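Local atomic coordinates of extracellular solute-binding protein, family 1 (Bifidobacterium longum subsp. infantis ATCC 15697, PDB entry 3QUF), a protein that probably binds a solute, most likely a sugar, outside the cell and hands it to an ABC transporter for uptake. Residues A[188-191]-A[192-196]; A[251-255]-A[256-260]. All coordinates share one frame; numbering follows the deposited sequence.

How the interactions relate
Both contacts are local and lie in series along the chain, neither nested nor crossed. Interaction 1 comes first: 188-191 and 192-196 are successive turns of helix 188-199, so it closes no loop but builds the buried start of that helix. After the helices between 209 and 234, the chain enters helix 247-255, and interaction 2 closes the tight turn that ends it and leads into strand 259-264. The first contact ties its helix to helix 223-234; the second ties a helix end to the mixed sheet beside strand 176-178. Their centres are 22 Å apart and their nearest atoms about 12 Å, so they do not touch.

Interaction 1 (A[188-191]-A[192-196]); sequences GSFT and GLLAS
G188 opens the first turn by accepting, on its carbonyl O, the backbone N of G192 at 2.9 Å; the same oxygen also receives the side-chain amide of N296. Next, S189 O takes L193 N at 3.0 Å. The hydroxyl of S189 plays no part in that bond: it is turned to E180 and to the indole N-H of W229, so its polar end is fixed from outside. F190 O accepts L194 N at 2.8 Å. These bonds, each from residue i+4 back to residue i, are the signature of a regular alpha-helix, here the buried beginning of helix 188-199.

With CG of F190 anti to its backbone N (chi1 175°), the ring is carried out from the helix, and its CE2 approaches a methyl of L194, CD2, at 4.3 Å. The methyl lies oblique to the ring, a loose apolar contact one turn on. The ring has aromatic partners beyond the helix: it stacks with F226 and meets W229 edge-to-face, while V225 of helix 223-234 touches F190, L193 and L194. T191 ends the segment. Its O receives A195 N at 2.8 Å, and A195 CB rests 3.4 Å from that same T191 O. Chi1 of -60° sets T191 OG1 beside its own backbone N, from where it bonds back to A187 O, while CG2, anti to that N and beside the carbonyl carbon, lies 3.8 Å from G192 N.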
ATOM      1  N   GLY A 188       5.250   6.106   7.027  1.00 14.95           N
ATOM      2  CA  GLY A 188       5.231   4.643   6.985  1.00 14.73           C
ATOM      3  C   GLY A 188       5.419   4.001   8.366  1.00 15.08           C
ATOM      4  O   GLY A 188       4.800   2.990   8.675  1.00 14.62           O
ATOM      5  N   SER A 189       6.267   4.573   9.200  1.00 14.39           N
ATOM      6  CA  SER A 189       6.471   4.022  10.562  1.00 14.65           C
ATOM      7  C   SER A 189       5.202   4.099  11.405  1.00 14.30           C
ATOM      8  O   SER A 189       4.855   3.168  12.133  1.00 15.25           O
ATOM      9  CB  SER A 189       7.651   4.744  11.289  1.00 15.36           C
ATOM     10  OG  SER A 189       7.437   6.158  11.436  1.00 17.56           O
ATOM     11  N   PHE A 190       4.523   5.239  11.334  1.00 14.26           N
ATOM     12  CA  PHE A 190       3.263   5.411  12.010  1.00 13.38           C
ATOM     13  C   PHE A 190       2.253   4.395  11.495  1.00 12.94           C
ATOM     14  O   PHE A 190       1.544   3.776  12.275  1.00 12.69           O
ATOM     15  CB  PHE A 190       2.699   6.827  11.800  1.00 14.00           C
ATOM     16  CG  PHE A 190       1.344   6.997  12.385  1.00 14.92           C
ATOM     17  CD1 PHE A 190       1.172   7.244  13.752  1.00 17.45           C
ATOM     18  CD2 PHE A 190       0.219   6.838  11.586  1.00 14.84           C
ATOM     19  CE1 PHE A 190      -0.082   7.356  14.290  1.00 20.02           C
ATOM     20  CE2 PHE A 190      -1.048   6.953  12.146  1.00 14.54           C
ATOM     21  CZ  PHE A 190      -1.184   7.207  13.495  1.00 16.17           C
ATOM     22  N   THR A 191       2.190   4.228  10.173  1.00 12.69           N
ATOM     23  CA  THR A 191       1.208   3.297   9.599  1.00 12.49           C
ATOM     24  C   THR A 191       1.489   1.878  10.081  1.00 12.48           C
ATOM     25  O   THR A 191       0.548   1.133  10.400  1.00 12.37           O
ATOM     26  CB  THR A 191       1.190   3.397   8.086  1.00 12.99           C
ATOM     27  OG1 THR A 191       0.833   4.751   7.747  1.00 13.55           O
ATOM     28  CG2 THR A 191       0.181   2.436   7.465  1.00 12.14           C
ATOM     29  N   GLY A 192       2.768   1.510  10.150  1.00 13.51           N
ATOM     30  CA  GLY A 192       3.154   0.188  10.665  1.00 13.74           C
ATOM     31  C   GLY A 192       2.744  -0.019  12.107  1.00 13.49           C
ATOM     32  O   GLY A 192       2.301  -1.106  12.508  1.00 12.95           O
ATOM     33  N   LEU A 193       2.862   1.038  12.905  1.00 13.32           N
ATOM     34  CA  LEU A 193       2.487   0.985  14.300  1.00 14.10           C
ATOM     35  C   LEU A 193       0.978   0.906  14.465  1.00 14.51           C
ATOM     36  O   LEU A 193       0.476   0.137  15.270  1.00 13.75           O
ATOM     37  CB  LEU A 193       3.091   2.194  15.016  1.00 14.42           C
ATOM     38  CG  LEU A 193       3.050   2.165  16.541  1.00 16.97           C
ATOM     39  CD1 LEU A 193       3.865   0.982  17.077  1.00 18.50           C
ATOM     40  CD2 LEU A 193       3.565   3.512  17.106  1.00 20.93           C
ATOM     41  N   LEU A 194       0.260   1.681  13.660  1.00 13.79           N
ATOM     42  CA  LEU A 194      -1.186   1.635  13.578  1.00 13.31           C
ATOM     43  C   LEU A 194      -1.670   0.241  13.183  1.00 13.38           C
ATOM     44  O   LEU A 194      -2.629  -0.293  13.813  1.00 13.83           O
ATOM     45  CB  LEU A 194      -1.686   2.688  12.580  1.00 13.39           C
ATOM     46  CG  LEU A 194      -3.186   2.737  12.393  1.00 13.39           C
ATOM     47  CD1 LEU A 194      -3.916   3.218  13.657  1.00 15.95           C
ATOM     48  CD2 LEU A 194      -3.566   3.614  11.128  1.00 13.94           C
ATOM     49  N   ALA A 195      -1.001  -0.358  12.195  1.00 11.77           N
ATOM     50  CA  ALA A 195      -1.386  -1.658  11.670  1.00 13.19           C
ATOM     51  C   ALA A 195      -1.286  -2.677  12.812  1.00 13.42           C
ATOM     52  O   ALA A 195      -2.174  -3.497  13.002  1.00 13.67           O
ATOM     53  CB  ALA A 195      -0.509  -2.063  10.499  1.00 11.74           C
ATOM     54  N   SER A 196      -0.225  -2.570  13.592  1.00 13.86           N
ATOM     55  CA  SER A 196      -0.034  -3.463  14.744  1.00 14.11           C
ATOM     56  C   SER A 196      -1.072  -3.236  15.807  1.00 14.33           C
ATOM     57  O   SER A 196      -1.607  -4.195  16.379  1.00 15.63           O
ATOM     58  CB  SER A 196       1.352  -3.262  15.301  1.00 14.88           C
ATOM     59  OG  SER A 196       1.595  -4.009  16.500  1.00 15.24           O
TER

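Interaction 2 (A[251-255]-A[256-260])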
ATOM      1  N   LYS A 251      17.535   8.521   2.007  1.00 24.80           N
ATOM      2  CA  LYS A 251      18.262   7.417   1.385  1.00 26.05           C
ATOM      3  C   LYS A 251      19.755   7.728   1.310  1.00 27.97           C
ATOM      4  O   LYS A 251      20.591   6.876   1.575  1.00 28.39           O
ATOM      5  CB  LYS A 251      17.709   7.085   0.008  1.00 25.49           C
ATOM      6  CG  LYS A 251      18.463   5.918  -0.676  1.00 28.66           C
ATOM      7  CD  LYS A 251      17.685   5.215  -1.768  1.00 30.52           C
ATOM      8  CE  LYS A 251      17.617   6.002  -3.038  1.00 34.63           C
ATOM      9  NZ  LYS A 251      16.946   5.188  -4.120  1.00 36.13           N
ATOM     10  N   GLN A 252      20.071   8.971   0.974  1.00 28.94           N
ATOM     11  CA  GLN A 252      21.455   9.429   0.938  1.00 31.20           C
ATOM     12  C   GLN A 252      22.127   9.302   2.299  1.00 30.67           C
ATOM     13  O   GLN A 252      23.256   8.856   2.371  1.00 31.35           O
ATOM     14  CB  GLN A 252      21.498  10.860   0.418  1.00 32.89           C
ATOM     15  CG  GLN A 252      21.450  10.917  -1.091  1.00 38.49           C
ATOM     16  CD  GLN A 252      22.838  10.657  -1.718  1.00 44.13           C
ATOM     17  OE1 GLN A 252      23.858  10.727  -1.037  1.00 47.89           O
ATOM     18  NE2 GLN A 252      22.859  10.324  -3.006  1.00 48.55           N
ATOM     19  N   GLU A 253      21.443   9.663   3.387  1.00 29.94           N
ATOM     20  CA  GLU A 253      22.022   9.469   4.715  1.00 30.24           C
ATOM     21  C   GLU A 253      22.282   7.993   5.036  1.00 29.06           C
ATOM     22  O   GLU A 253      23.260   7.655   5.693  1.00 29.22           O
ATOM     23  CB  GLU A 253      21.140  10.084   5.805  1.00 31.46           C
ATOM     24  CG  GLU A 253      21.130  11.604   5.816  1.00 34.91           C
ATOM     25  CD  GLU A 253      22.512  12.166   5.967  1.00 40.16           C
ATOM     26  OE1 GLU A 253      23.113  11.944   7.042  1.00 43.48           O
ATOM     27  OE2 GLU A 253      23.011  12.788   5.001  1.00 45.14           O
ATOM     28  N   PHE A 254      21.380   7.113   4.598  1.00 27.21           N
ATOM     29  CA  PHE A 254      21.556   5.678   4.833  1.00 26.82           C
ATOM     30  C   PHE A 254      22.797   5.123   4.088  1.00 27.71           C
ATOM     31  O   PHE A 254      23.665   4.481   4.684  1.00 27.52           O
ATOM     32  CB  PHE A 254      20.279   4.934   4.450  1.00 25.26           C
ATOM     33  CG  PHE A 254      20.251   3.514   4.893  1.00 24.35           C
ATOM     34  CD1 PHE A 254      19.963   3.190   6.208  1.00 23.23           C
ATOM     35  CD2 PHE A 254      20.537   2.499   4.000  1.00 26.89           C
ATOM     36  CE1 PHE A 254      19.940   1.874   6.634  1.00 25.88           C
ATOM     37  CE2 PHE A 254      20.527   1.182   4.409  1.00 26.01           C
ATOM     38  CZ  PHE A 254      20.212   0.864   5.713  1.00 26.36           C
ATOM     39  N   VAL A 255      22.845   5.385   2.788  1.00 28.90           N
ATOM     40  CA  VAL A 255      23.940   4.956   1.927  1.00 30.44           C
ATOM     41  C   VAL A 255      25.314   5.521   2.385  1.00 32.13           C
ATOM     42  O   VAL A 255      26.356   4.857   2.255  1.00 33.67           O
ATOM     43  CB  VAL A 255      23.572   5.277   0.439  1.00 29.63           C
ATOM     44  CG1 VAL A 255      24.757   5.202  -0.445  1.00 34.61           C
ATOM     45  CG2 VAL A 255      22.502   4.291  -0.038  1.00 29.06           C
ATOM     46  N   SER A 256      25.308   6.699   3.016  1.00 32.88           N
ATOM     47  CA  SER A 256      26.531   7.301   3.546  1.00 34.28           C
ATOM     48  C   SER A 256      27.015   6.714   4.878  1.00 34.02           C
ATOM     49  O   SER A 256      28.084   7.092   5.367  1.00 33.95           O
ATOM     50  CB  SER A 256      26.333   8.812   3.720  1.00 35.61           C
ATOM     51  OG  SER A 256      26.042   9.414   2.478  1.00 37.49           O
ATOM     52  N   GLY A 257      26.240   5.814   5.478  1.00 32.49           N
ATOM     53  CA  GLY A 257      26.648   5.163   6.714  1.00 32.84           C
ATOM     54  C   GLY A 257      26.325   5.966   7.941  1.00 33.46           C
ATOM     55  O   GLY A 257      26.840   5.681   9.022  1.00 34.46           O
ATOM     56  N   ASN A 258      25.445   6.960   7.798  1.00 32.81           N
ATOM     57  CA  ASN A 258      25.138   7.868   8.891  1.00 33.62           C
ATOM     58  C   ASN A 258      23.840   7.548   9.611  1.00 31.06           C
ATOM     59  O   ASN A 258      23.557   8.175  10.623  1.00 32.26           O
ATOM     60  CB  ASN A 258      25.051   9.308   8.381  1.00 34.50           C
ATOM     61  CG  ASN A 258      26.363   9.833   7.923  1.00 37.96           C
ATOM     62  OD1 ASN A 258      27.411   9.396   8.397  1.00 39.98           O
ATOM     63  ND2 ASN A 258      26.326  10.783   6.989  1.00 42.65           N
ATOM     64  N   LEU A 259      23.096   6.561   9.115  1.00 30.30           N
ATOM     65  CA  LEU A 259      21.698   6.343   9.512  1.00 27.58           C
ATOM     66  C   LEU A 259      21.416   4.888   9.885  1.00 26.40           C
ATOM     67  O   LEU A 259      21.614   3.981   9.081  1.00 26.46           O
ATOM     68  CB  LEU A 259      20.777   6.769   8.366  1.00 27.11           C
ATOM     69  CG  LEU A 259      19.269   6.713   8.635  1.00 24.46           C
ATOM     70  CD1 LEU A 259      18.960   7.644   9.858  1.00 22.84           C
ATOM     71  CD2 LEU A 259      18.431   7.088   7.409  1.00 24.58           C
ATOM     72  N   GLY A 260      20.912   4.679  11.100  1.00 25.76           N
ATOM     73  CA  GLY A 260      20.594   3.334  11.564  1.00 24.41           C
ATOM     74  C   GLY A 260      19.480   2.651  10.786  1.00 22.63           C
ATOM     75  O   GLY A 260      19.583   1.463  10.436  1.00 21.63           O
TER
HETATM   76  O   HOH W   1      25.269   8.929   0.182  1.00 45.91           O
HETATM   77  O   HOH W   2      23.659   4.086   7.325  1.00 28.29           O
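F254 and L259 meet where helix 247-255 gives way to strand 259-264. L259 has CG anti to its backbone N (chi1 -176°), which brings its methyl CD2 to 4.1 Å from F254 CB. The F254 ring presents its edge, near the ring plane, to G260 O, which lies 3.8 Å from CE1. L259 O is nearer, 3.4 Å from F254 CD1, but oblique to the ring.

Positive phi at G257 reverses the chain in a Schellman motif. N258 N bonds to E253 O at 3.1 Å, almost in line with the carbonyl, whereas G257 N reaches F254 O from above the carbonyl plane, 58° out of it. A water donating to both F254 O and L259 O bridges the two sides of the turn.

E253 is bent at chi2, which turns OE1 toward N258, beside its CB and ND2. E253 OE1 accepts a weak bond from N258 ND2 at 3.4 Å, the carboxylate and amide planes lying 29° apart. On the exposed side, S256 N bonds to Q252 O at 3.0 Å, and chi1 of S256 sets OG beside its own backbone N, 2.8 Å from Q252 O. A second water, donating to Q252 OE1 and hydrogen-bonded to S256 OG, joins these two side chains.

Beyond the turn, F254 and V255 rest on L272 of helix 269-274, and F254 also touches M262 of strand 259-264. K251 salt-bridges D268 and D271, while backbone hydrogen bonds between N258 and T176, and between G260 and both T176 and N144, lead the chain into the sheet between strands 176-178 and 135-144.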